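VIN1 (Oscarella pearsei, PDB 6BFI) probably binds actin filaments and, as a sponge member of the vinculin/alpha-catenin family, may play a role in cell-cell adhesion. Local coordinates at residues K476-W479 with L480-A483; E411-T414 with A415-D419; K440-A443 with K444-I448; S193-G196 with T197-Q201. All coordinates share one frame; numbering follows the deposited sequence. Where two conformers were deposited one is given.

Interaction 1: residues K476-W479 with L480-A483; sequences KEKW and LEAA
Ala483 sets its methyl over one face of the Trp479 indole, an i to i+4 CH-pi contact along helix 466-493 of this all-helical vinculin homolog. Its CB lies 3.8 Å from the centroid of the six-membered ring of Trp479 and 15° off the ring normal, so the methyl lies over the benzo half, displaced toward the rim of the indole. Leu480 approaches differently: its CD2 comes in the ring plane against the benzo edge, 3.6 Å from Trp479 CE3. Face and edge of one ring are thus both met by the following turn. The indole reaches this place because Trp479 CG stands anti to the backbone N (chi1 -173°), beside the carbonyl carbon, which carries the ring forward along the helix. Beneath, four i to i+4 backbone bonds hold the turn. Farther out, Ile383 of helix 381-390 and Leu445 of helix 432-449 pack on Trp479, and the ring of Phe410 meets it with planes inclined by about 55°. On the exposed flank Lys478 NZ and Glu481 OE1 carry opposite charges but remain 4.5 Å apart, longer than a salt bridge. A water joins this carboxylate to the helix backbone instead, donating to Lys478 O at 3.0 Å and to Glu481 OE1 at 2.7 Å.

Interaction 2: residues E411-T414 with A415-D419; sequences EAHT and ARLAD
His413 and Leu417, one helical turn apart, meet because their first torsions differ: His413 CG is anti to its own backbone N (chi1 177°), which swings the imidazole along the helix, while Leu417 CG is anti to its carbonyl carbon (chi1 -67°), which leans the isobutyl group back toward the ring. Leu417 CG stands 4.2 Å above the plane of the His413 ring, offset toward its rim, and Leu417 CD1 reaches to 3.8 Å from His413 NE2. The two side chains pass at a slant, with the leucine over one imidazole face. Next along the helix, Thr414 CG2 lies 3.2 Å from Ala415 N. Backbone bonds tie the same turns: Leu417 N donates to His413 O at 2.9 Å, and Ala418 N reaches Thr414 O at 3.0 Å.

The segment lies in helix 399-427 of a helical bundle, with Leu445 of helix 432-449 against Thr414 and Trp479 of helix 466-493 against His413 and Leu417. Polar ends find partners beyond the turn. His413 NE2 bonds to Val379 O, Thr414 OG1 to Ser449 OG, and Arg416 NE forms a salt bridge with Asp375. Since a carbonyl oxygen can only accept, NE2 of His413 must carry a proton, and the leucine packed over the ring comes from a direction that does not compete with this bond.

Interaction 3: residues K440-A443 with K444-I448; sequences KEAA and KLRDI
Arg446 lies one turn beyond Ala442 in helix 432-449, and its first carbons run beside the carbonyl oxygens of Ala442 and Ala443. CB is 3.9 Å from Ala442 O and 3.8 Å from Ala443 O. With CG anti to the carbonyl carbon and beside the backbone N (chi1 -63°), the next carbon bends back along the helix, and CG closes to 3.5 Å from Ala442 O. From there the chain runs extended through CD to NE. At the far end NH1 turns back toward Ala442, 4.3 Å from its CB, which lies obliquely to the guanidinium; NH2 forms a salt bridge with Asp419 of helix 399-427. That salt bridge probably fixes the guanidinium, which also packs on Ala418 of the same helix; Ala442 CB flanks it more loosely.

The backbone beneath is regular alpha helix. Ala442 O, already approached by the arginine CG, accepts from Arg446 N at 2.9 Å with an N-H...O angle of 166°. One residue on, Asp447 N donates to Ala443 O at 3.0 Å, and Asp447 CB rests 3.4 Å from the same Ala443 O.

This helix packs between others of the bundle, with no strand anywhere near. Leu445 is buried between helix 399-427, where it touches Thr414 and Leu417, and helix 466-493, where it meets Trp479, Ala483 and Met486. Glu441 adds a hydrogen bond to Ser489 on the latter helix, while Asp447 reaches a further helix, 224-249, through the hydroxyl of Tyr233.

Interaction 4: residues S193-G196 with T197-Q201; sequences SELG and TVREQ
Ser193 O serves two donors of Thr197: the backbone N at 2.9 Å and, weakly, the hydroxyl OG1 at 3.4 Å. The hydroxyl can bend back to that carbonyl because Thr197 OG1 lies anti to its own carbonyl carbon and beside N (chi1 -71°). The methyl CG2 takes the position anti to N, and CB touches Glu194 O at 3.4 Å. The hydroxyl of Ser193 is satisfied within the helix too, by Met190 O and Gln189 O. The other carbonyls of this turn are each taken by an amide: Glu194 O by Val198 N, Leu195 O by Arg199 N at 3.0 Å with a nearly straight 167° angle, and Gly196 O by Glu200 N at 2.9 Å. This is the i to i+4 pattern of helix 185-215, one of the long helices of the vinculin-family bundles, packed here against helix 154-178 through Leu195 and Val198 and against helix 224-249 through Glu194. Glu200 has CG between its backbone N and carbonyl carbon (chi1 65°), an uncommon choice in a helix, which lays CG 3.2 Å from Gly196 O. One residue on, Gln201 N is held weakly, by Thr197 O at 2.9 Å and Val198 O at 3.0 Å.

Interactions 1, 2 and 3 lie on three helices of one bundle and share a core. Trp479 of interaction 1 touches both others: its CH2 is 3.9 Å from Leu417 CD1, its NE1 3.6 Å from Leu445 CD1. Around this largely apolar centre, polar links join the helices: Asp419 OD1 of interaction 2 pairs with Arg446 NH2 of interaction 3 at 3.0 Å, and Glu481 OE2 makes a longer, weak ion pair with Lys444 NZ. Interaction 4, on helix 185-215, borders this group: its centre is about 15 Å from those of interactions 1 and 3 and about 25 Å from that of interaction 2, and Glu200 OE1 comes to 4.0 Å from Lys478 NZ.

Interaction 1: residues K476-W479 with L480-A483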
ATOM      1  N   LYS A 476      27.654  -2.997   0.877  1.00 48.78           N
ATOM      2  CA  LYS A 476      27.312  -3.892  -0.221  1.00 49.49           C
ATOM      3  C   LYS A 476      26.130  -4.782   0.140  1.00 51.17           C
ATOM      4  O   LYS A 476      25.227  -4.988  -0.676  1.00 50.43           O
ATOM      5  CB  LYS A 476      28.522  -4.746  -0.606  1.00 50.39           C
ATOM      6  CG  LYS A 476      28.296  -5.617  -1.835  1.00 49.84           C
ATOM      7  CD  LYS A 476      29.485  -6.527  -2.121  1.00 54.75           C
ATOM      8  CE  LYS A 476      29.590  -7.647  -1.098  1.00 58.20           C
ATOM      9  NZ  LYS A 476      30.576  -8.689  -1.507  1.00 60.93           N
ATOM     10  N   GLU A 477      26.117  -5.313   1.365  1.00 55.20           N
ATOM     11  CA  GLU A 477      25.014  -6.178   1.768  1.00 58.41           C
ATOM     12  C   GLU A 477      23.723  -5.393   1.979  1.00 60.05           C
ATOM     13  O   GLU A 477      22.632  -5.938   1.778  1.00 64.09           O
ATOM     14  CB  GLU A 477      25.388  -6.954   3.029  1.00 62.22           C
ATOM     15  CG  GLU A 477      26.558  -7.903   2.820  1.00 73.21           C
ATOM     16  CD  GLU A 477      27.030  -8.541   4.111  1.00 81.23           C
ATOM     17  OE1 GLU A 477      26.916  -9.779   4.246  1.00 88.59           O
ATOM     18  OE2 GLU A 477      27.512  -7.800   4.994  1.00 82.90           O
ATOM     19  N   LYS A 478      23.817  -4.123   2.385  1.00 56.83           N
ATOM     20  CA  LYS A 478      22.612  -3.300   2.446  1.00 53.70           C
ATOM     21  C   LYS A 478      22.037  -3.067   1.056  1.00 49.95           C
ATOM     22  O   LYS A 478      20.819  -3.182   0.852  1.00 51.28           O
ATOM     23  CB  LYS A 478      22.911  -1.968   3.134  1.00 58.90           C
ATOM     24  CG  LYS A 478      23.201  -2.101   4.616  1.00 63.44           C
ATOM     25  CD  LYS A 478      22.028  -2.744   5.332  1.00 67.74           C
ATOM     26  CE  LYS A 478      22.438  -3.271   6.694  1.00 74.51           C
ATOM     27  NZ  LYS A 478      21.303  -3.938   7.388  1.00 78.41           N
ATOM     28  N   TRP A 479      22.900  -2.751   0.086  1.00 45.56           N
ATOM     29  CA  TRP A 479      22.427  -2.566  -1.281  1.00 48.78           C
ATOM     30  C   TRP A 479      21.822  -3.852  -1.830  1.00 51.60           C
ATOM     31  O   TRP A 479      20.772  -3.822  -2.483  1.00 48.06           O
ATOM     32  CB  TRP A 479      23.564  -2.083  -2.180  1.00 47.22           C
ATOM     33  CG  TRP A 479      23.107  -1.722  -3.571  1.00 51.00           C
ATOM     34  CD1 TRP A 479      22.817  -0.472  -4.040  1.00 55.56           C
ATOM     35  CD2 TRP A 479      22.875  -2.622  -4.664  1.00 47.65           C
ATOM     36  NE1 TRP A 479      22.424  -0.539  -5.357  1.00 52.46           N
ATOM     37  CE2 TRP A 479      22.452  -1.847  -5.762  1.00 48.28           C
ATOM     38  CE3 TRP A 479      22.988  -4.007  -4.821  1.00 47.81           C
ATOM     39  CZ2 TRP A 479      22.142  -2.410  -6.998  1.00 47.04           C
ATOM     40  CZ3 TRP A 479      22.676  -4.563  -6.047  1.00 49.73           C
ATOM     41  CH2 TRP A 479      22.258  -3.767  -7.119  1.00 47.51           C
ATOM     42  N   LEU A 480      22.468  -4.993  -1.573  1.00 51.34           N
ATOM     43  CA  LEU A 480      21.938  -6.264  -2.058  1.00 52.86           C
ATOM     44  C   LEU A 480      20.605  -6.597  -1.402  1.00 56.55           C
ATOM     45  O   LEU A 480      19.711  -7.157  -2.046  1.00 60.98           O
ATOM     46  CB  LEU A 480      22.949  -7.386  -1.816  1.00 54.03           C
ATOM     47  CG  LEU A 480      24.177  -7.410  -2.726  1.00 55.65           C
ATOM     48  CD1 LEU A 480      25.108  -8.562  -2.356  1.00 60.64           C
ATOM     49  CD2 LEU A 480      23.758  -7.501  -4.185  1.00 51.60           C
ATOM     50  N   GLU A 481      20.452  -6.265  -0.119  1.00 58.96           N
ATOM     51  CA  GLU A 481      19.185  -6.519   0.559  1.00 62.15           C
ATOM     52  C   GLU A 481      18.064  -5.680  -0.045  1.00 54.01           C
ATOM     53  O   GLU A 481      17.010  -6.211  -0.424  1.00 51.87           O
ATOM     54  CB  GLU A 481      19.326  -6.241   2.056  1.00 72.40           C
ATOM     55  CG  GLU A 481      18.003  -6.230   2.806  1.00 83.28           C
ATOM     56  CD  GLU A 481      17.670  -4.866   3.384  1.00 89.89           C
ATOM     57  OE1 GLU A 481      18.601  -4.163   3.833  1.00 88.39           O
ATOM     58  OE2 GLU A 481      16.475  -4.496   3.385  1.00 93.77           O
ATOM     59  N   ALA A 482      18.279  -4.365  -0.153  1.00 49.00           N
ATOM     60  CA  ALA A 482      17.249  -3.500  -0.722  1.00 44.68           C
ATOM     61  C   ALA A 482      16.917  -3.905  -2.152  1.00 45.78           C
ATOM     62  O   ALA A 482      15.739  -3.977  -2.529  1.00 51.37           O
ATOM     63  CB  ALA A 482      17.702  -2.042  -0.670  1.00 41.39           C
ATOM     64  N   ALA A 483      17.943  -4.191  -2.957  1.00 48.64           N
ATOM     65  CA  ALA A 483      17.723  -4.529  -4.358  1.00 49.31           C
ATOM     66  C   ALA A 483      17.002  -5.864  -4.504  1.00 51.97           C
ATOM     67  O   ALA A 483      16.164  -6.028  -5.398  1.00 51.74           O
ATOM     68  CB  ALA A 483      19.057  -4.551  -5.103  1.00 47.34           C
TER
HETATM   69  O   HOH W   1      19.184  -1.715   2.941  1.00 73.25           O

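Interaction 2: residues E411-T414 with A415-D419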
ATOM      1  N   GLU A 411      26.470   2.584 -11.218  1.00 48.38           N
ATOM      2  CA  GLU A 411      25.481   3.655 -11.127  1.00 53.76           C
ATOM      3  C   GLU A 411      24.384   3.480 -12.172  1.00 51.68           C
ATOM      4  O   GLU A 411      23.189   3.573 -11.857  1.00 52.41           O
ATOM      5  CB  GLU A 411      26.166   5.015 -11.277  1.00 61.74           C
ATOM      6  CG  GLU A 411      27.042   5.397 -10.092  1.00 69.62           C
ATOM      7  CD  GLU A 411      26.252   5.997  -8.941  1.00 73.90           C
ATOM      8  OE1 GLU A 411      26.435   7.200  -8.661  1.00 81.11           O
ATOM      9  OE2 GLU A 411      25.445   5.273  -8.318  1.00 70.93           O
ATOM     10  N   ALA A 412      24.774   3.208 -13.422  1.00 50.03           N
ATOM     11  CA  ALA A 412      23.774   2.984 -14.464  1.00 51.34           C
ATOM     12  C   ALA A 412      22.947   1.736 -14.184  1.00 52.69           C
ATOM     13  O   ALA A 412      21.747   1.700 -14.490  1.00 58.84           O
ATOM     14  CB  ALA A 412      24.451   2.882 -15.832  1.00 51.78           C
ATOM     15  N   HIS A 413      23.561   0.712 -13.586  1.00 49.98           N
ATOM     16  CA  HIS A 413      22.835  -0.513 -13.270  1.00 49.64           C
ATOM     17  C   HIS A 413      21.725  -0.251 -12.255  1.00 48.74           C
ATOM     18  O   HIS A 413      20.545  -0.512 -12.520  1.00 51.59           O
ATOM     19  CB  HIS A 413      23.808  -1.574 -12.754  1.00 47.87           C
ATOM     20  CG  HIS A 413      23.150  -2.853 -12.341  1.00 50.53           C
ATOM     21  ND1 HIS A 413      22.488  -3.672 -13.230  1.00 50.03           N
ATOM     22  CD2 HIS A 413      23.057  -3.457 -11.132  1.00 50.92           C
ATOM     23  CE1 HIS A 413      22.015  -4.724 -12.587  1.00 51.47           C
ATOM     24  NE2 HIS A 413      22.346  -4.618 -11.312  1.00 52.25           N
ATOM     25  N   THR A 414      22.086   0.273 -11.081  1.00 47.01           N
ATOM     26  CA  THR A 414      21.077   0.510 -10.051  1.00 46.93           C
ATOM     27  C   THR A 414      20.054   1.553 -10.489  1.00 46.69           C
ATOM     28  O   THR A 414      18.865   1.428 -10.156  1.00 47.54           O
ATOM     29  CB  THR A 414      21.746   0.923  -8.737  1.00 44.47           C
ATOM     30  OG1 THR A 414      20.743   1.173  -7.745  1.00 47.02           O
ATOM     31  CG2 THR A 414      22.599   2.173  -8.920  1.00 43.52           C
ATOM     32  N   ALA A 415      20.478   2.567 -11.248  1.00 48.91           N
ATOM     33  CA  ALA A 415      19.511   3.501 -11.814  1.00 53.08           C
ATOM     34  C   ALA A 415      18.510   2.775 -12.703  1.00 53.22           C
ATOM     35  O   ALA A 415      17.307   3.071 -12.672  1.00 50.36           O
ATOM     36  CB  ALA A 415      20.229   4.600 -12.599  1.00 45.10           C
ATOM     37  N   ARG A 416      18.985   1.805 -13.492  1.00 53.47           N
ATOM     38  CA  ARG A 416      18.081   1.048 -14.352  1.00 50.07           C
ATOM     39  C   ARG A 416      17.123   0.191 -13.533  1.00 54.77           C
ATOM     40  O   ARG A 416      15.938   0.074 -13.878  1.00 43.85           O
ATOM     41  CB  ARG A 416      18.883   0.180 -15.319  1.00 48.10           C
ATOM     42  CG  ARG A 416      18.031  -0.580 -16.318  1.00 48.31           C
ATOM     43  CD  ARG A 416      17.285   0.367 -17.242  1.00 55.56           C
ATOM     44  NE  ARG A 416      16.688  -0.346 -18.366  1.00 63.77           N
ATOM     45  CZ  ARG A 416      16.175   0.244 -19.440  1.00 68.91           C
ATOM     46  NH1 ARG A 416      16.182   1.565 -19.543  1.00 72.99           N
ATOM     47  NH2 ARG A 416      15.661  -0.491 -20.416  1.00 68.76           N
ATOM     48  N   LEU A 417      17.614  -0.420 -12.451  1.00 51.79           N
ATOM     49  CA  LEU A 417      16.730  -1.189 -11.577  1.00 49.14           C
ATOM     50  C   LEU A 417      15.609  -0.316 -11.029  1.00 51.33           C
ATOM     51  O   LEU A 417      14.432  -0.698 -11.068  1.00 55.20           O
ATOM     52  CB  LEU A 417      17.524  -1.813 -10.430  1.00 45.41           C
ATOM     53  CG  LEU A 417      18.541  -2.895 -10.783  1.00 49.34           C
ATOM     54  CD1 LEU A 417      19.173  -3.447  -9.512  1.00 49.97           C
ATOM     55  CD2 LEU A 417      17.889  -4.004 -11.599  1.00 45.37           C
ATOM     56  N   ALA A 418      15.957   0.869 -10.518  1.00 51.76           N
ATOM     57  CA  ALA A 418      14.932   1.737  -9.940  1.00 48.89           C
ATOM     58  C   ALA A 418      13.960   2.237 -11.004  1.00 50.96           C
ATOM     59  O   ALA A 418      12.753   2.340 -10.750  1.00 48.81           O
ATOM     60  CB  ALA A 418      15.588   2.907  -9.208  1.00 46.98           C
ATOM     61  N   ASP A 419      14.466   2.549 -12.202  1.00 55.90           N
ATOM     62  CA  ASP A 419      13.585   2.971 -13.288  1.00 60.90           C
ATOM     63  C   ASP A 419      12.601   1.869 -13.656  1.00 59.91           C
ATOM     64  O   ASP A 419      11.405   2.127 -13.839  1.00 60.94           O
ATOM     65  CB  ASP A 419      14.408   3.383 -14.509  1.00 70.19           C
ATOM     66  CG  ASP A 419      15.013   4.765 -14.365  1.00 80.69           C
ATOM     67  OD1 ASP A 419      15.105   5.259 -13.221  1.00 87.66           O
ATOM     68  OD2 ASP A 419      15.397   5.357 -15.396  1.00 88.06           O
TER

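Interaction 3: residues K440-A443 with K444-I448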
ATOM      1  N   LYS A 440       8.473   3.134  -2.744  1.00 63.35           N
ATOM      2  CA  LYS A 440       9.267   3.352  -1.540  1.00 60.50           C
ATOM      3  C   LYS A 440      10.556   2.540  -1.584  1.00 60.22           C
ATOM      4  O   LYS A 440      11.642   3.058  -1.296  1.00 62.02           O
ATOM      5  CB  LYS A 440       8.445   3.001  -0.298  1.00 63.90           C
ATOM      6  CG  LYS A 440       9.058   3.477   1.011  1.00 70.04           C
ATOM      7  CD  LYS A 440       8.103   3.286   2.182  1.00 79.32           C
ATOM      8  CE  LYS A 440       8.046   1.835   2.635  1.00 85.06           C
ATOM      9  NZ  LYS A 440       9.307   1.412   3.307  1.00 87.07           N
ATOM     10  N   GLU A 441      10.457   1.262  -1.958  1.00 61.84           N
ATOM     11  CA  GLU A 441      11.652   0.427  -2.035  1.00 61.78           C
ATOM     12  C   GLU A 441      12.617   0.923  -3.107  1.00 57.36           C
ATOM     13  O   GLU A 441      13.839   0.797  -2.952  1.00 57.57           O
ATOM     14  CB  GLU A 441      11.258  -1.026  -2.292  1.00 62.87           C
ATOM     15  CG  GLU A 441      10.349  -1.600  -1.219  1.00 67.68           C
ATOM     16  CD  GLU A 441      10.047  -3.070  -1.425  1.00 73.78           C
ATOM     17  OE1 GLU A 441       9.673  -3.742  -0.440  1.00 80.30           O
ATOM     18  OE2 GLU A 441      10.185  -3.551  -2.568  1.00 75.29           O
ATOM     19  N   ALA A 442      12.092   1.496  -4.192  1.00 54.14           N
ATOM     20  CA  ALA A 442      12.960   2.072  -5.214  1.00 49.81           C
ATOM     21  C   ALA A 442      13.694   3.299  -4.685  1.00 48.92           C
ATOM     22  O   ALA A 442      14.909   3.440  -4.878  1.00 49.59           O
ATOM     23  CB  ALA A 442      12.143   2.422  -6.458  1.00 49.35           C
ATOM     24  N   ALA A 443      12.969   4.204  -4.019  1.00 48.57           N
ATOM     25  CA  ALA A 443      13.607   5.392  -3.456  1.00 48.77           C
ATOM     26  C   ALA A 443      14.668   5.012  -2.430  1.00 47.71           C
ATOM     27  O   ALA A 443      15.734   5.640  -2.361  1.00 45.39           O
ATOM     28  CB  ALA A 443      12.556   6.309  -2.832  1.00 51.89           C
ATOM     29  N   LYS A 444      14.395   3.978  -1.630  1.00 48.67           N
ATOM     30  CA  LYS A 444      15.408   3.465  -0.715  1.00 49.14           C
ATOM     31  C   LYS A 444      16.616   2.930  -1.474  1.00 52.11           C
ATOM     32  O   LYS A 444      17.764   3.166  -1.074  1.00 53.54           O
ATOM     33  CB  LYS A 444      14.806   2.381   0.179  1.00 57.14           C
ATOM     34  CG  LYS A 444      15.827   1.401   0.731  1.00 67.61           C
ATOM     35  CD  LYS A 444      15.274   0.599   1.897  1.00 74.51           C
ATOM     36  CE  LYS A 444      16.295  -0.420   2.379  1.00 77.98           C
ATOM     37  NZ  LYS A 444      15.922  -1.028   3.686  1.00 82.76           N
ATOM     38  N   LEU A 445      16.378   2.219  -2.581  1.00 49.35           N
ATOM     39  CA  LEU A 445      17.493   1.675  -3.352  1.00 46.60           C
ATOM     40  C   LEU A 445      18.385   2.782  -3.900  1.00 47.13           C
ATOM     41  O   LEU A 445      19.617   2.685  -3.834  1.00 38.56           O
ATOM     42  CB  LEU A 445      16.974   0.795  -4.487  1.00 43.03           C
ATOM     43  CG  LEU A 445      18.062   0.108  -5.315  1.00 46.47           C
ATOM     44  CD1 LEU A 445      18.916  -0.785  -4.434  1.00 47.36           C
ATOM     45  CD2 LEU A 445      17.451  -0.691  -6.462  1.00 46.69           C
ATOM     46  N   ARG A 446      17.787   3.844  -4.447  1.00 50.49           N
ATOM     47  CA  ARG A 446      18.588   4.979  -4.903  1.00 53.88           C
ATOM     48  C   ARG A 446      19.373   5.589  -3.746  1.00 52.54           C
ATOM     49  O   ARG A 446      20.588   5.835  -3.853  1.00 52.40           O
ATOM     50  CB  ARG A 446      17.687   6.032  -5.552  1.00 56.59           C
ATOM     51  CG  ARG A 446      16.949   5.566  -6.801  1.00 60.12           C
ATOM     52  CD  ARG A 446      16.174   6.719  -7.426  1.00 64.55           C
ATOM     53  NE  ARG A 446      15.766   6.438  -8.800  1.00 71.63           N
ATOM     54  CZ  ARG A 446      14.524   6.140  -9.166  1.00 78.83           C
ATOM     55  NH1 ARG A 446      13.555   6.084  -8.261  1.00 81.54           N
ATOM     56  NH2 ARG A 446      14.249   5.898 -10.441  1.00 81.25           N
ATOM     57  N   ASP A 447      18.691   5.818  -2.618  1.00 49.85           N
ATOM     58  CA  ASP A 447      19.324   6.475  -1.480  1.00 55.88           C
ATOM     59  C   ASP A 447      20.540   5.696  -0.991  1.00 53.16           C
ATOM     60  O   ASP A 447      21.620   6.270  -0.804  1.00 52.08           O
ATOM     61  CB  ASP A 447      18.309   6.660  -0.352  1.00 60.49           C
ATOM     62  CG  ASP A 447      18.894   7.386   0.842  1.00 63.54           C
ATOM     63  OD1 ASP A 447      19.109   8.614   0.745  1.00 63.22           O
ATOM     64  OD2 ASP A 447      19.137   6.730   1.877  1.00 66.67           O
ATOM     65  N   ILE A 448      20.390   4.385  -0.783  1.00 51.81           N
ATOM     66  CA  ILE A 448      21.529   3.589  -0.334  1.00 53.46           C
ATOM     67  C   ILE A 448      22.564   3.459  -1.444  1.00 54.69           C
ATOM     68  O   ILE A 448      23.757   3.280  -1.173  1.00 60.14           O
ATOM     69  CB  ILE A 448      21.068   2.211   0.179  1.00 56.83           C
ATOM     70  CG1 ILE A 448      22.236   1.458   0.822  1.00 57.25           C
ATOM     71  CG2 ILE A 448      20.472   1.383  -0.948  1.00 59.78           C
ATOM     72  CD1 ILE A 448      22.981   2.260   1.877  1.00 58.08           C
TER

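Interaction 4: residues S193-G196 with T197-Q201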
ATOM      1  N   SER A 193       8.439   0.873  11.359  1.00 57.97           N
ATOM      2  CA  SER A 193       9.408   0.897  10.268  1.00 58.62           C
ATOM      3  C   SER A 193      10.586   1.810  10.593  1.00 57.46           C
ATOM      4  O   SER A 193      11.751   1.437  10.393  1.00 56.29           O
ATOM      5  CB  SER A 193       8.727   1.333   8.970  1.00 61.87           C
ATOM      6  OG  SER A 193       8.149   2.618   9.106  1.00 67.70           O
ATOM      7  N   GLU A 194      10.308   3.018  11.097  1.00 56.47           N
ATOM      8  CA  GLU A 194      11.404   3.918  11.447  1.00 56.44           C
ATOM      9  C   GLU A 194      12.221   3.368  12.611  1.00 54.88           C
ATOM     10  O   GLU A 194      13.445   3.553  12.660  1.00 57.08           O
ATOM     11  CB  GLU A 194      10.868   5.310  11.770  1.00 57.39           C
ATOM     12  CG  GLU A 194       9.924   5.885  10.722  1.00 64.62           C
ATOM     13  CD  GLU A 194      10.542   5.967   9.335  1.00 68.00           C
ATOM     14  OE1 GLU A 194      11.771   6.167   9.231  1.00 70.51           O
ATOM     15  OE2 GLU A 194       9.791   5.833   8.344  1.00 68.56           O
ATOM     16  N   LEU A 195      11.564   2.689  13.556  1.00 55.79           N
ATOM     17  CA  LEU A 195      12.290   1.990  14.610  1.00 58.89           C
ATOM     18  C   LEU A 195      13.280   0.993  14.018  1.00 61.89           C
ATOM     19  O   LEU A 195      14.454   0.957  14.408  1.00 65.66           O
ATOM     20  CB  LEU A 195      11.310   1.283  15.546  1.00 61.56           C
ATOM     21  CG  LEU A 195      10.584   2.148  16.577  1.00 64.83           C
ATOM     22  CD1 LEU A 195       9.526   1.332  17.303  1.00 69.92           C
ATOM     23  CD2 LEU A 195      11.581   2.736  17.563  1.00 64.61           C
ATOM     24  N   GLY A 196      12.817   0.181  13.066  1.00 61.40           N
ATOM     25  CA  GLY A 196      13.723  -0.730  12.385  1.00 59.62           C
ATOM     26  C   GLY A 196      14.883  -0.009  11.727  1.00 55.67           C
ATOM     27  O   GLY A 196      16.033  -0.453  11.814  1.00 54.38           O
ATOM     28  N   THR A 197      14.600   1.125  11.074  1.00 51.99           N
ATOM     29  CA  THR A 197      15.662   1.899  10.436  1.00 52.57           C
ATOM     30  C   THR A 197      16.730   2.311  11.445  1.00 53.89           C
ATOM     31  O   THR A 197      17.928   2.112  11.213  1.00 57.61           O
ATOM     32  CB  THR A 197      15.077   3.129   9.742  1.00 51.00           C
ATOM     33  OG1 THR A 197      14.341   2.722   8.583  1.00 52.98           O
ATOM     34  CG2 THR A 197      16.187   4.084   9.321  1.00 47.93           C
ATOM     35  N   VAL A 198      16.313   2.874  12.581  1.00 50.00           N
ATOM     36  CA  VAL A 198      17.283   3.310  13.585  1.00 54.88           C
ATOM     37  C   VAL A 198      18.091   2.123  14.099  1.00 61.21           C
ATOM     38  O   VAL A 198      19.331   2.176  14.183  1.00 59.85           O
ATOM     39  CB  VAL A 198      16.569   4.051  14.732  1.00 53.33           C
ATOM     40  CG1 VAL A 198      17.566   4.447  15.805  1.00 54.30           C
ATOM     41  CG2 VAL A 198      15.845   5.276  14.202  1.00 48.07           C
ATOM     42  N   ARG A 199      17.405   1.022  14.423  0.60 62.66           N
ATOM     43  CA  ARG A 199      18.078  -0.137  15.003  0.60 63.59           C
ATOM     44  C   ARG A 199      19.107  -0.729  14.045  0.60 64.81           C
ATOM     45  O   ARG A 199      20.174  -1.183  14.476  0.60 74.15           O
ATOM     46  CB  ARG A 199      17.049  -1.194  15.408  0.60 66.49           C
ATOM     47  CG  ARG A 199      16.931  -1.399  16.913  0.60 79.07           C
ATOM     48  CD  ARG A 199      16.031  -2.578  17.256  0.60 73.57           C
ATOM     49  NE  ARG A 199      14.613  -2.227  17.250  0.60 83.50           N
ATOM     50  CZ  ARG A 199      13.911  -1.939  18.343  0.60 78.58           C
ATOM     51  NH1 ARG A 199      14.495  -1.959  19.532  0.60 85.49           N
ATOM     52  NH2 ARG A 199      12.624  -1.632  18.246  0.60 81.10           N
ATOM     53  N   GLU A 200      18.811  -0.733  12.743  1.00 67.28           N
ATOM     54  CA  GLU A 200      19.779  -1.239  11.779  1.00 69.40           C
ATOM     55  C   GLU A 200      20.863  -0.220  11.449  1.00 66.48           C
ATOM     56  O   GLU A 200      21.941  -0.615  10.993  1.00 63.80           O
ATOM     57  CB  GLU A 200      19.082  -1.698  10.493  1.00 77.75           C
ATOM     58  CG  GLU A 200      18.390  -0.606   9.696  1.00 85.33           C
ATOM     59  CD  GLU A 200      17.722  -1.139   8.439  1.00 93.19           C
ATOM     60  OE1 GLU A 200      18.375  -1.153   7.373  1.00 95.29           O
ATOM     61  OE2 GLU A 200      16.547  -1.557   8.521  1.00 95.78           O
ATOM     62  N   GLN A 201      20.619   1.070  11.690  1.00 60.84           N
ATOM     63  CA  GLN A 201      21.583   2.096  11.314  1.00 53.96           C
ATOM     64  C   GLN A 201      22.603   2.425  12.399  1.00 54.23           C
ATOM     65  O   GLN A 201      23.653   2.994  12.076  1.00 52.78           O
ATOM     66  CB  GLN A 201      20.863   3.383  10.902  1.00 52.88           C
ATOM     67  CG  GLN A 201      20.206   3.313   9.534  1.00 51.43           C
ATOM     68  CD  GLN A 201      21.161   2.856   8.450  1.00 50.48           C
ATOM     69  OE1 GLN A 201      22.144   3.530   8.146  1.00 49.79           O
ATOM     70  NE2 GLN A 201      20.875   1.703   7.861  1.00 52.09           N
TER